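Pyroglutatmate porin OPDO (Pseudomonas aeruginosa, PDB 2Y0K) probably forms an OprD-family pore through the outer membrane that admits small solutes such as pyroglutamate. Local coordinates at residues Tyr207-Ala212 / Ala233-Asp238; Tyr266-Gly271 / Asn296-Ser301. All coordinates share one frame; numbering follows the deposited sequence.

How the contacts relate
Followed from the N terminus, the chain lays down about half of the barrel wall before strand 207-219, which turns back as strand 225-237; contact 1 closes this hairpin where its two open ends meet. Strand 245-257 then intervenes, and strand 260-270 leads into contact 2, which closes the long strandless loop between it and strand 300-309. The two closures follow in series, neither crossing nor enclosing the other, with centres about 15 Å apart and nearest atoms about 7 Å apart. Strand 245-257 joins them, pairing with 225-237 along one side and with 260-270 along the other. Tyr-275 and Pro-276, in the loop closed by contact 2, pack on Gln-209 and Ala-235 of contact 1.

Contact 1: residues Tyr207-Ala212 / Ala233-Asp238; sequences YRQTFA and ARASED
Arg-208 and Asp-238 meet because their first torsions send them to the same spot beside the end of the hairpin: CG of Arg-208 stands beside its own backbone N (chi1 -63°) and the chain runs extended from there, while CG of Asp-238 lies anti to its backbone N (chi1 -178°). The two side chains cross at about a right angle, their flat ends turned 65° apart. NE of Arg-208 gives a nearly straight hydrogen bond, within a salt bridge, to the anti lone pair of Asp-238 OD1 at 2.8 Å, the oxygen lying in the guanidinium plane at its edge. The other oxygen, OD2, accepts from the backbone N of Asp-205, so both oxygens of the buried carboxylate have a donor; the arginine would also be expected to offset its charge.

Behind this pair the backbones form a regular antiparallel hairpin. Arg-208 N reaches Ser-236 O at 2.6 Å and Ser-236 N returns to Arg-208 O at 2.9 Å; Thr-210 and Arg-234 exchange two bonds of 3.0 Å between their N and O atoms. On the face of Gln-209 and Phe-211, the partners across are alanines, whose methyls fit beside the larger side chains: CB of Ala-235 lies 4.0 Å from CB of Gln-209, and CB of Ala-233 approaches the edge of the Phe-211 ring, 4.3 Å from CD2.

That face receives loops: Pro-121 packs on Phe-211, Leu-122 and Tyr-275 on Gln-209, and Pro-276 on Ala-235. Arg-208, Thr-210, Arg-234 and Ser-236 occupy the reverse face, as the alternation of a barrel wall requires. Strand 194-203 continues the wall beyond Gln-209 and Phe-211, and strand 245-257 does so beyond Ala-233 and Ala-235.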
ATOM      1  N   TYR A 207       7.240   2.659  18.564  1.00 24.74           N
ATOM      2  CA  TYR A 207       6.228   3.706  18.649  1.00 24.28           C
ATOM      3  C   TYR A 207       4.818   3.194  18.903  1.00 24.01           C
ATOM      4  O   TYR A 207       4.536   2.016  18.747  1.00 26.22           O
ATOM      5  CB  TYR A 207       6.259   4.604  17.396  1.00 23.69           C
ATOM      6  CG  TYR A 207       5.766   3.931  16.132  1.00 25.97           C
ATOM      7  CD1 TYR A 207       4.396   3.775  15.891  1.00 23.85           C
ATOM      8  CD2 TYR A 207       6.660   3.449  15.183  1.00 19.94           C
ATOM      9  CE1 TYR A 207       3.931   3.164  14.732  1.00 22.00           C
ATOM     10  CE2 TYR A 207       6.201   2.827  14.017  1.00 24.67           C
ATOM     11  CZ  TYR A 207       4.837   2.687  13.797  1.00 23.49           C
ATOM     12  OH  TYR A 207       4.379   2.055  12.648  1.00 27.45           O
ATOM     13  N   ARG A 208       3.944   4.098  19.329  1.00 26.69           N
ATOM     14  CA  ARG A 208       2.517   3.824  19.377  1.00 28.60           C
ATOM     15  C   ARG A 208       1.848   4.832  18.482  1.00 23.06           C
ATOM     16  O   ARG A 208       2.250   5.988  18.447  1.00 22.30           O
ATOM     17  CB  ARG A 208       1.963   3.987  20.782  1.00 27.53           C
ATOM     18  CG  ARG A 208       2.520   3.038  21.783  1.00 34.13           C
ATOM     19  CD  ARG A 208       1.853   3.248  23.133  1.00 40.51           C
ATOM     20  NE  ARG A 208       2.715   2.778  24.212  1.00 45.90           N
ATOM     21  CZ  ARG A 208       2.699   3.269  25.444  1.00 53.79           C
ATOM     22  NH1 ARG A 208       1.856   4.248  25.757  1.00 56.44           N
ATOM     23  NH2 ARG A 208       3.528   2.783  26.361  1.00 53.95           N
ATOM     24  N   GLN A 209       0.807   4.403  17.779  1.00 22.31           N
ATOM     25  CA  GLN A 209       0.096   5.291  16.869  1.00 21.39           C
ATOM     26  C   GLN A 209      -1.392   5.013  16.882  1.00 20.19           C
ATOM     27  O   GLN A 209      -1.823   3.873  16.994  1.00 23.26           O
ATOM     28  CB  GLN A 209       0.640   5.131  15.455  1.00 24.26           C
ATOM     29  CG  GLN A 209       0.095   6.108  14.431  1.00 19.12           C
ATOM     30  CD  GLN A 209       0.806   5.946  13.106  1.00 24.86           C
ATOM     31  OE1 GLN A 209       0.992   4.821  12.633  1.00 25.70           O
ATOM     32  NE2 GLN A 209       1.238   7.062  12.508  1.00 19.69           N
ATOM     33  N   THR A 210      -2.164   6.079  16.768  1.00 20.62           N
ATOM     34  CA  THR A 210      -3.605   6.006  16.711  1.00 23.55           C
ATOM     35  C   THR A 210      -4.070   6.815  15.520  1.00 19.41           C
ATOM     36  O   THR A 210      -3.530   7.882  15.243  1.00 24.40           O
ATOM     37  CB  THR A 210      -4.245   6.556  18.001  1.00 27.92           C
ATOM     38  OG1 THR A 210      -3.874   5.707  19.092  1.00 30.00           O
ATOM     39  CG2 THR A 210      -5.762   6.567  17.883  1.00 25.54           C
ATOM     40  N   PHE A 211      -5.064   6.289  14.815  1.00 20.01           N
ATOM     41  CA  PHE A 211      -5.574   6.897  13.601  1.00 21.14           C
ATOM     42  C   PHE A 211      -7.089   7.087  13.674  1.00 22.21           C
ATOM     43  O   PHE A 211      -7.818   6.183  14.089  1.00 21.02           O
ATOM     44  CB  PHE A 211      -5.234   6.025  12.383  1.00 19.09           C
ATOM     45  CG  PHE A 211      -6.001   6.409  11.136  1.00 21.16           C
ATOM     46  CD1 PHE A 211      -7.261   5.873  10.886  1.00 20.64           C
ATOM     47  CD2 PHE A 211      -5.481   7.336  10.236  1.00 21.06           C
ATOM     48  CE1 PHE A 211      -7.981   6.236   9.748  1.00 22.01           C
ATOM     49  CE2 PHE A 211      -6.189   7.698   9.092  1.00 22.59           C
ATOM     50  CZ  PHE A 211      -7.448   7.142   8.842  1.00 18.83           C
ATOM     51  N   ALA A 212      -7.555   8.268  13.273  1.00 22.82           N
ATOM     52  CA  ALA A 212      -8.985   8.511  13.114  1.00 24.12           C
ATOM     53  C   ALA A 212      -9.242   9.062  11.717  1.00 22.76           C
ATOM     54  O   ALA A 212      -8.499   9.916  11.226  1.00 23.46           O
ATOM     55  CB  ALA A 212      -9.505   9.465  14.171  1.00 20.15           C
ATOM     56  N   ALA A 233      -3.629  11.262  12.509  1.00 21.19           N
ATOM     57  CA  ALA A 233      -2.900  10.217  13.225  1.00 21.72           C
ATOM     58  C   ALA A 233      -1.897  10.840  14.180  1.00 27.29           C
ATOM     59  O   ALA A 233      -1.203  11.804  13.836  1.00 24.95           O
ATOM     60  CB  ALA A 233      -2.182   9.284  12.243  1.00 18.28           C
ATOM     61  N   ARG A 234      -1.812  10.293  15.384  1.00 24.47           N
ATOM     62  CA  ARG A 234      -0.814  10.766  16.322  1.00 24.83           C
ATOM     63  C   ARG A 234       0.036   9.592  16.757  1.00 21.94           C
ATOM     64  O   ARG A 234      -0.491   8.520  17.015  1.00 20.51           O
ATOM     65  CB  ARG A 234      -1.476  11.412  17.548  1.00 28.67           C
ATOM     66  CG  ARG A 234      -0.478  12.023  18.551  1.00 28.47           C
ATOM     67  CD  ARG A 234      -1.161  12.443  19.858  1.00 33.03           C
ATOM     68  NE  ARG A 234      -0.306  13.294  20.681  1.00 45.58           N
ATOM     69  CZ  ARG A 234      -0.760  14.123  21.626  1.00 52.68           C
ATOM     70  NH1 ARG A 234      -2.064  14.202  21.869  1.00 52.27           N
ATOM     71  NH2 ARG A 234       0.079  14.881  22.325  1.00 39.52           N
ATOM     72  N   ALA A 235       1.345   9.804  16.852  1.00 22.76           N
ATOM     73  CA  ALA A 235       2.248   8.784  17.378  1.00 23.23           C
ATOM     74  C   ALA A 235       3.125   9.297  18.533  1.00 24.05           C
ATOM     75  O   ALA A 235       3.462  10.485  18.596  1.00 25.03           O
ATOM     76  CB  ALA A 235       3.125   8.220  16.253  1.00 19.11           C
ATOM     77  N   SER A 236       3.485   8.390  19.438  1.00 22.18           N
ATOM     78  CA  SER A 236       4.503   8.654  20.452  1.00 26.41           C
ATOM     79  C   SER A 236       5.379   7.409  20.602  1.00 30.15           C
ATOM     80  O   SER A 236       5.104   6.381  19.984  1.00 22.14           O
ATOM     81  CB  SER A 236       3.857   9.024  21.787  1.00 31.04           C
ATOM     82  OG  SER A 236       2.945   8.013  22.202  1.00 32.68           O
ATOM     83  N   GLU A 237       6.430   7.494  21.418  1.00 31.55           N
ATOM     84  CA  GLU A 237       7.327   6.357  21.606  1.00 28.23           C
ATOM     85  C   GLU A 237       6.654   5.200  22.356  1.00 32.96           C
ATOM     86  O   GLU A 237       5.621   5.377  23.010  1.00 33.61           O
ATOM     87  CB  GLU A 237       8.596   6.776  22.343  1.00 28.98           C
ATOM     88  CG  GLU A 237       8.412   7.007  23.836  1.00 27.89           C
ATOM     89  CD  GLU A 237       7.796   8.361  24.159  1.00 33.54           C
ATOM     90  OE1 GLU A 237       7.621   9.196  23.238  1.00 29.76           O
ATOM     91  OE2 GLU A 237       7.497   8.593  25.350  1.00 41.28           O
ATOM     92  N   ASP A 238       7.246   4.017  22.251  1.00 26.11           N
ATOM     93  CA  ASP A 238       6.812   2.876  23.042  1.00 30.28           C
ATOM     94  C   ASP A 238       8.002   2.243  23.745  1.00 29.37           C
ATOM     95  O   ASP A 238       9.101   2.202  23.188  1.00 26.60           O
ATOM     96  CB  ASP A 238       6.154   1.804  22.163  1.00 29.20           C
ATOM     97  CG  ASP A 238       5.658   0.628  22.985  1.00 31.04           C
ATOM     98  OD1 ASP A 238       4.697   0.831  23.755  1.00 27.58           O
ATOM     99  OD2 ASP A 238       6.244  -0.480  22.894  1.00 31.17           O
TER

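Contact 2: residues Tyr266-Gly271 / Asn296-Ser301; sequences YQRISG and NVDERS. With C8E ((hydroxyethyloxy)tri(ethyloxy)octane), chain F.
The side chain of Arg-268 folds along its own strand, past Ile-269, and lies beside that of Asp-298, pointing the same way. From CB, on the same face as Arg-300, CG lies anti to the backbone N, and the chain then bends at chi2 (57°) and chi3. CD thereby settles 4.1 Å from CB of Arg-300 and close to Glu-299 O; NE and CZ pass near Asp-298 O, which lies over one face of the guanidinium. At the tip, NH1 bonds to Ile-269 O at 3.1 Å, in the guanidinium plane, and forms a long salt bridge of 3.8 Å with Asp-298 OD1.

In the backbone beneath, Gln-267 and Ser-301 exchange two bonds, and Ile-269 N reaches Glu-299 O at 2.8 Å. Strand 300-309 is preceded by a type II turn, Asn-296 to Glu-299, closed by Glu-299 N to Asn-296 O. Two waters bridge Gly-271 and Asp-298; glycine fits here because at its backbone angles a CB would strike the preceding carbonyl. Gln-267 and Ser-301 share a buried face, CB of Gln-267 lying 3.3 Å from OG of Ser-301. Polar side chains suit it, since Gln-267 OE1 bonds to Asn-287 N and Ser-301 OG to Asn-287 OD1.

Tyr-266 offers a flat ring to the detergent C8E, whose C16 lies over the ring centre, 3.5 Å above its plane, consistent with a wall facing lipid. Strand 245-257 pairs with the far edge of Tyr-266 to Ser-270, and strand 318-332 receives Val-297 and Arg-300, continuing the barrel on either side.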
ATOM      1  N   TYR A 266      -4.418  17.904   0.800  1.00 19.62           N
ATOM      2  CA  TYR A 266      -3.643  18.715   1.713  1.00 20.98           C
ATOM      3  C   TYR A 266      -3.133  17.867   2.868  1.00 20.72           C
ATOM      4  O   TYR A 266      -3.893  17.096   3.459  1.00 19.23           O
ATOM      5  CB  TYR A 266      -4.464  19.904   2.229  1.00 21.92           C
ATOM      6  CG  TYR A 266      -3.704  20.703   3.267  1.00 27.95           C
ATOM      7  CD1 TYR A 266      -2.764  21.655   2.891  1.00 25.77           C
ATOM      8  CD2 TYR A 266      -3.904  20.477   4.619  1.00 27.43           C
ATOM      9  CE1 TYR A 266      -2.058  22.374   3.841  1.00 33.92           C
ATOM     10  CE2 TYR A 266      -3.211  21.191   5.578  1.00 31.70           C
ATOM     11  CZ  TYR A 266      -2.289  22.137   5.187  1.00 37.22           C
ATOM     12  OH  TYR A 266      -1.595  22.838   6.151  1.00 41.77           O
ATOM     13  N   GLN A 267      -1.856  18.038   3.200  1.00 19.08           N
ATOM     14  CA  GLN A 267      -1.202  17.259   4.248  1.00 18.90           C
ATOM     15  C   GLN A 267      -0.277  18.124   5.119  1.00 23.15           C
ATOM     16  O   GLN A 267       0.436  19.001   4.624  1.00 24.06           O
ATOM     17  CB  GLN A 267      -0.423  16.117   3.601  1.00 16.17           C
ATOM     18  CG  GLN A 267       0.203  15.092   4.544  1.00 19.22           C
ATOM     19  CD  GLN A 267       0.611  13.803   3.799  1.00 23.70           C
ATOM     20  OE1 GLN A 267      -0.254  12.980   3.453  1.00 21.92           O
ATOM     21  NE2 GLN A 267       1.917  13.634   3.538  1.00 16.93           N
ATOM     22  N   ARG A 268      -0.297  17.882   6.424  1.00 22.95           N
ATOM     23  CA  ARG A 268       0.555  18.621   7.344  1.00 21.39           C
ATOM     24  C   ARG A 268       1.072  17.693   8.425  1.00 21.85           C
ATOM     25  O   ARG A 268       0.304  17.041   9.138  1.00 23.91           O
ATOM     26  CB  ARG A 268      -0.190  19.828   7.945  1.00 27.04           C
ATOM     27  CG  ARG A 268       0.510  20.548   9.132  1.00 26.24           C
ATOM     28  CD  ARG A 268       1.920  21.073   8.811  1.00 33.58           C
ATOM     29  NE  ARG A 268       2.152  22.399   9.412  1.00 49.15           N
ATOM     30  CZ  ARG A 268       2.981  22.666  10.429  1.00 44.85           C
ATOM     31  NH1 ARG A 268       3.716  21.708  10.989  1.00 33.06           N
ATOM     32  NH2 ARG A 268       3.085  23.916  10.877  1.00 50.17           N
ATOM     33  N   ILE A 269       2.389  17.610   8.520  1.00 23.51           N
ATOM     34  CA  ILE A 269       3.025  16.754   9.502  1.00 23.31           C
ATOM     35  C   ILE A 269       3.563  17.677  10.616  1.00 25.73           C
ATOM     36  O   ILE A 269       4.088  18.748  10.331  1.00 26.08           O
ATOM     37  CB  ILE A 269       4.130  15.873   8.832  1.00 26.05           C
ATOM     38  CG1 ILE A 269       3.558  14.552   8.289  1.00 32.74           C
ATOM     39  CG2 ILE A 269       5.198  15.502   9.828  1.00 25.03           C
ATOM     40  CD1 ILE A 269       2.442  14.650   7.274  1.00 22.29           C
ATOM     41  N   SER A 270       3.394  17.274  11.878  1.00 25.23           N
ATOM     42  CA  SER A 270       3.712  18.114  13.039  1.00 27.26           C
ATOM     43  C   SER A 270       4.465  17.363  14.134  1.00 30.41           C
ATOM     44  O   SER A 270       4.475  16.128  14.173  1.00 25.01           O
ATOM     45  CB  SER A 270       2.431  18.685  13.660  1.00 25.30           C
ATOM     46  OG  SER A 270       1.980  19.807  12.934  1.00 41.49           O
ATOM     47  N   GLY A 271       5.062  18.132  15.045  1.00 28.89           N
ATOM     48  CA  GLY A 271       5.837  17.573  16.132  1.00 30.17           C
ATOM     49  C   GLY A 271       7.308  17.477  15.782  1.00 28.77           C
ATOM     50  O   GLY A 271       7.728  17.915  14.713  1.00 29.12           O
ATOM     51  N   ASN A 296       7.913  14.254   6.075  1.00 19.69           N
ATOM     52  CA  ASN A 296       9.100  14.784   6.757  1.00 23.48           C
ATOM     53  C   ASN A 296       8.715  15.704   7.901  1.00 27.48           C
ATOM     54  O   ASN A 296       7.616  16.270   7.909  1.00 22.27           O
ATOM     55  CB  ASN A 296       9.997  15.574   5.799  1.00 22.69           C
ATOM     56  CG  ASN A 296      10.652  14.700   4.759  1.00 29.05           C
ATOM     57  OD1 ASN A 296      11.633  14.004   5.043  1.00 28.17           O
ATOM     58  ND2 ASN A 296      10.105  14.719   3.545  1.00 23.81           N
ATOM     59  N   VAL A 297       9.633  15.878   8.850  1.00 26.28           N
ATOM     60  CA  VAL A 297       9.373  16.733   9.996  1.00 25.07           C
ATOM     61  C   VAL A 297       8.791  18.066   9.524  1.00 27.13           C
ATOM     62  O   VAL A 297       9.349  18.718   8.636  1.00 24.32           O
ATOM     63  CB  VAL A 297      10.648  16.970  10.836  1.00 28.38           C
ATOM     64  CG1 VAL A 297      10.352  17.901  12.015  1.00 19.66           C
ATOM     65  CG2 VAL A 297      11.222  15.635  11.318  1.00 25.11           C
ATOM     66  N   ASP A 298       7.649  18.438  10.106  1.00 25.33           N
ATOM     67  CA  ASP A 298       7.012  19.738   9.866  1.00 26.52           C
ATOM     68  C   ASP A 298       6.465  19.972   8.459  1.00 25.47           C
ATOM     69  O   ASP A 298       5.892  21.026   8.195  1.00 24.27           O
ATOM     70  CB  ASP A 298       7.953  20.875  10.248  1.00 27.34           C
ATOM     71  CG  ASP A 298       8.013  21.090  11.738  1.00 32.25           C
ATOM     72  OD1 ASP A 298       7.041  20.668  12.413  1.00 30.27           O
ATOM     73  OD2 ASP A 298       9.018  21.682  12.225  1.00 34.18           O
ATOM     74  N   GLU A 299       6.611  18.980   7.583  1.00 24.50           N
ATOM     75  CA  GLU A 299       6.224  19.120   6.183  1.00 23.74           C
ATOM     76  C   GLU A 299       4.749  19.462   5.947  1.00 23.52           C
ATOM     77  O   GLU A 299       3.840  18.864   6.526  1.00 21.24           O
ATOM     78  CB  GLU A 299       6.595  17.877   5.383  1.00 20.09           C
ATOM     79  CG  GLU A 299       6.418  18.081   3.888  1.00 21.33           C
ATOM     80  CD  GLU A 299       7.312  17.183   3.052  1.00 21.66           C
ATOM     81  OE1 GLU A 299       7.752  16.112   3.547  1.00 22.64           O
ATOM     82  OE2 GLU A 299       7.600  17.567   1.899  1.00 24.71           O
ATOM     83  N   ARG A 300       4.536  20.449   5.089  1.00 22.34           N
ATOM     84  CA  ARG A 300       3.208  20.828   4.661  1.00 23.74           C
ATOM     85  C   ARG A 300       3.197  20.674   3.156  1.00 24.22           C
ATOM     86  O   ARG A 300       4.142  21.082   2.485  1.00 24.66           O
ATOM     87  CB  ARG A 300       2.909  22.266   5.065  1.00 29.64           C
ATOM     88  CG  ARG A 300       1.794  22.921   4.262  1.00 33.80           C
ATOM     89  CD  ARG A 300       1.602  24.367   4.707  1.00 39.73           C
ATOM     90  NE  ARG A 300       2.801  25.164   4.449  1.00 43.54           N
ATOM     91  CZ  ARG A 300       3.058  26.339   5.015  1.00 48.53           C
ATOM     92  NH1 ARG A 300       2.204  26.862   5.888  1.00 50.21           N
ATOM     93  NH2 ARG A 300       4.175  26.987   4.713  1.00 46.80           N
ATOM     94  N   SER A 301       2.152  20.046   2.624  1.00 22.72           N
ATOM     95  CA  SER A 301       2.124  19.729   1.205  1.00 23.30           C
ATOM     96  C   SER A 301       0.722  19.816   0.630  1.00 23.00           C
ATOM     97  O   SER A 301      -0.271  19.685   1.345  1.00 22.71           O
ATOM     98  CB  SER A 301       2.688  18.320   0.965  1.00 23.89           C
ATOM     99  OG  SER A 301       1.920  17.320   1.637  1.00 22.82           O
TER
HETATM  100  O9  C8E F1389     -11.562  20.544   5.790  1.00 56.55           O
HETATM  101  C10 C8E F1389     -10.510  20.223   4.897  1.00 54.29           C
HETATM  102  C11 C8E F1389      -9.245  20.988   5.274  1.00 46.47           C
HETATM  103  O12 C8E F1389      -8.326  20.919   4.203  1.00 53.13           O
HETATM  104  C13 C8E F1389      -7.692  22.154   3.937  1.00 49.33           C
HETATM  105  C14 C8E F1389      -6.764  22.495   5.099  1.00 49.10           C
HETATM  106  O15 C8E F1389      -6.349  23.843   5.015  1.00 54.01           O
HETATM  107  C16 C8E F1389      -5.282  24.043   4.109  1.00 48.32           C
HETATM  108  C17 C8E F1389      -4.359  25.134   4.651  1.00 50.45           C
HETATM  109  O   HOH W   1       7.019  16.738  12.317  1.00 27.28           O
HETATM  110  O   HOH W   2       5.674  21.029  14.717  1.00 35.06           O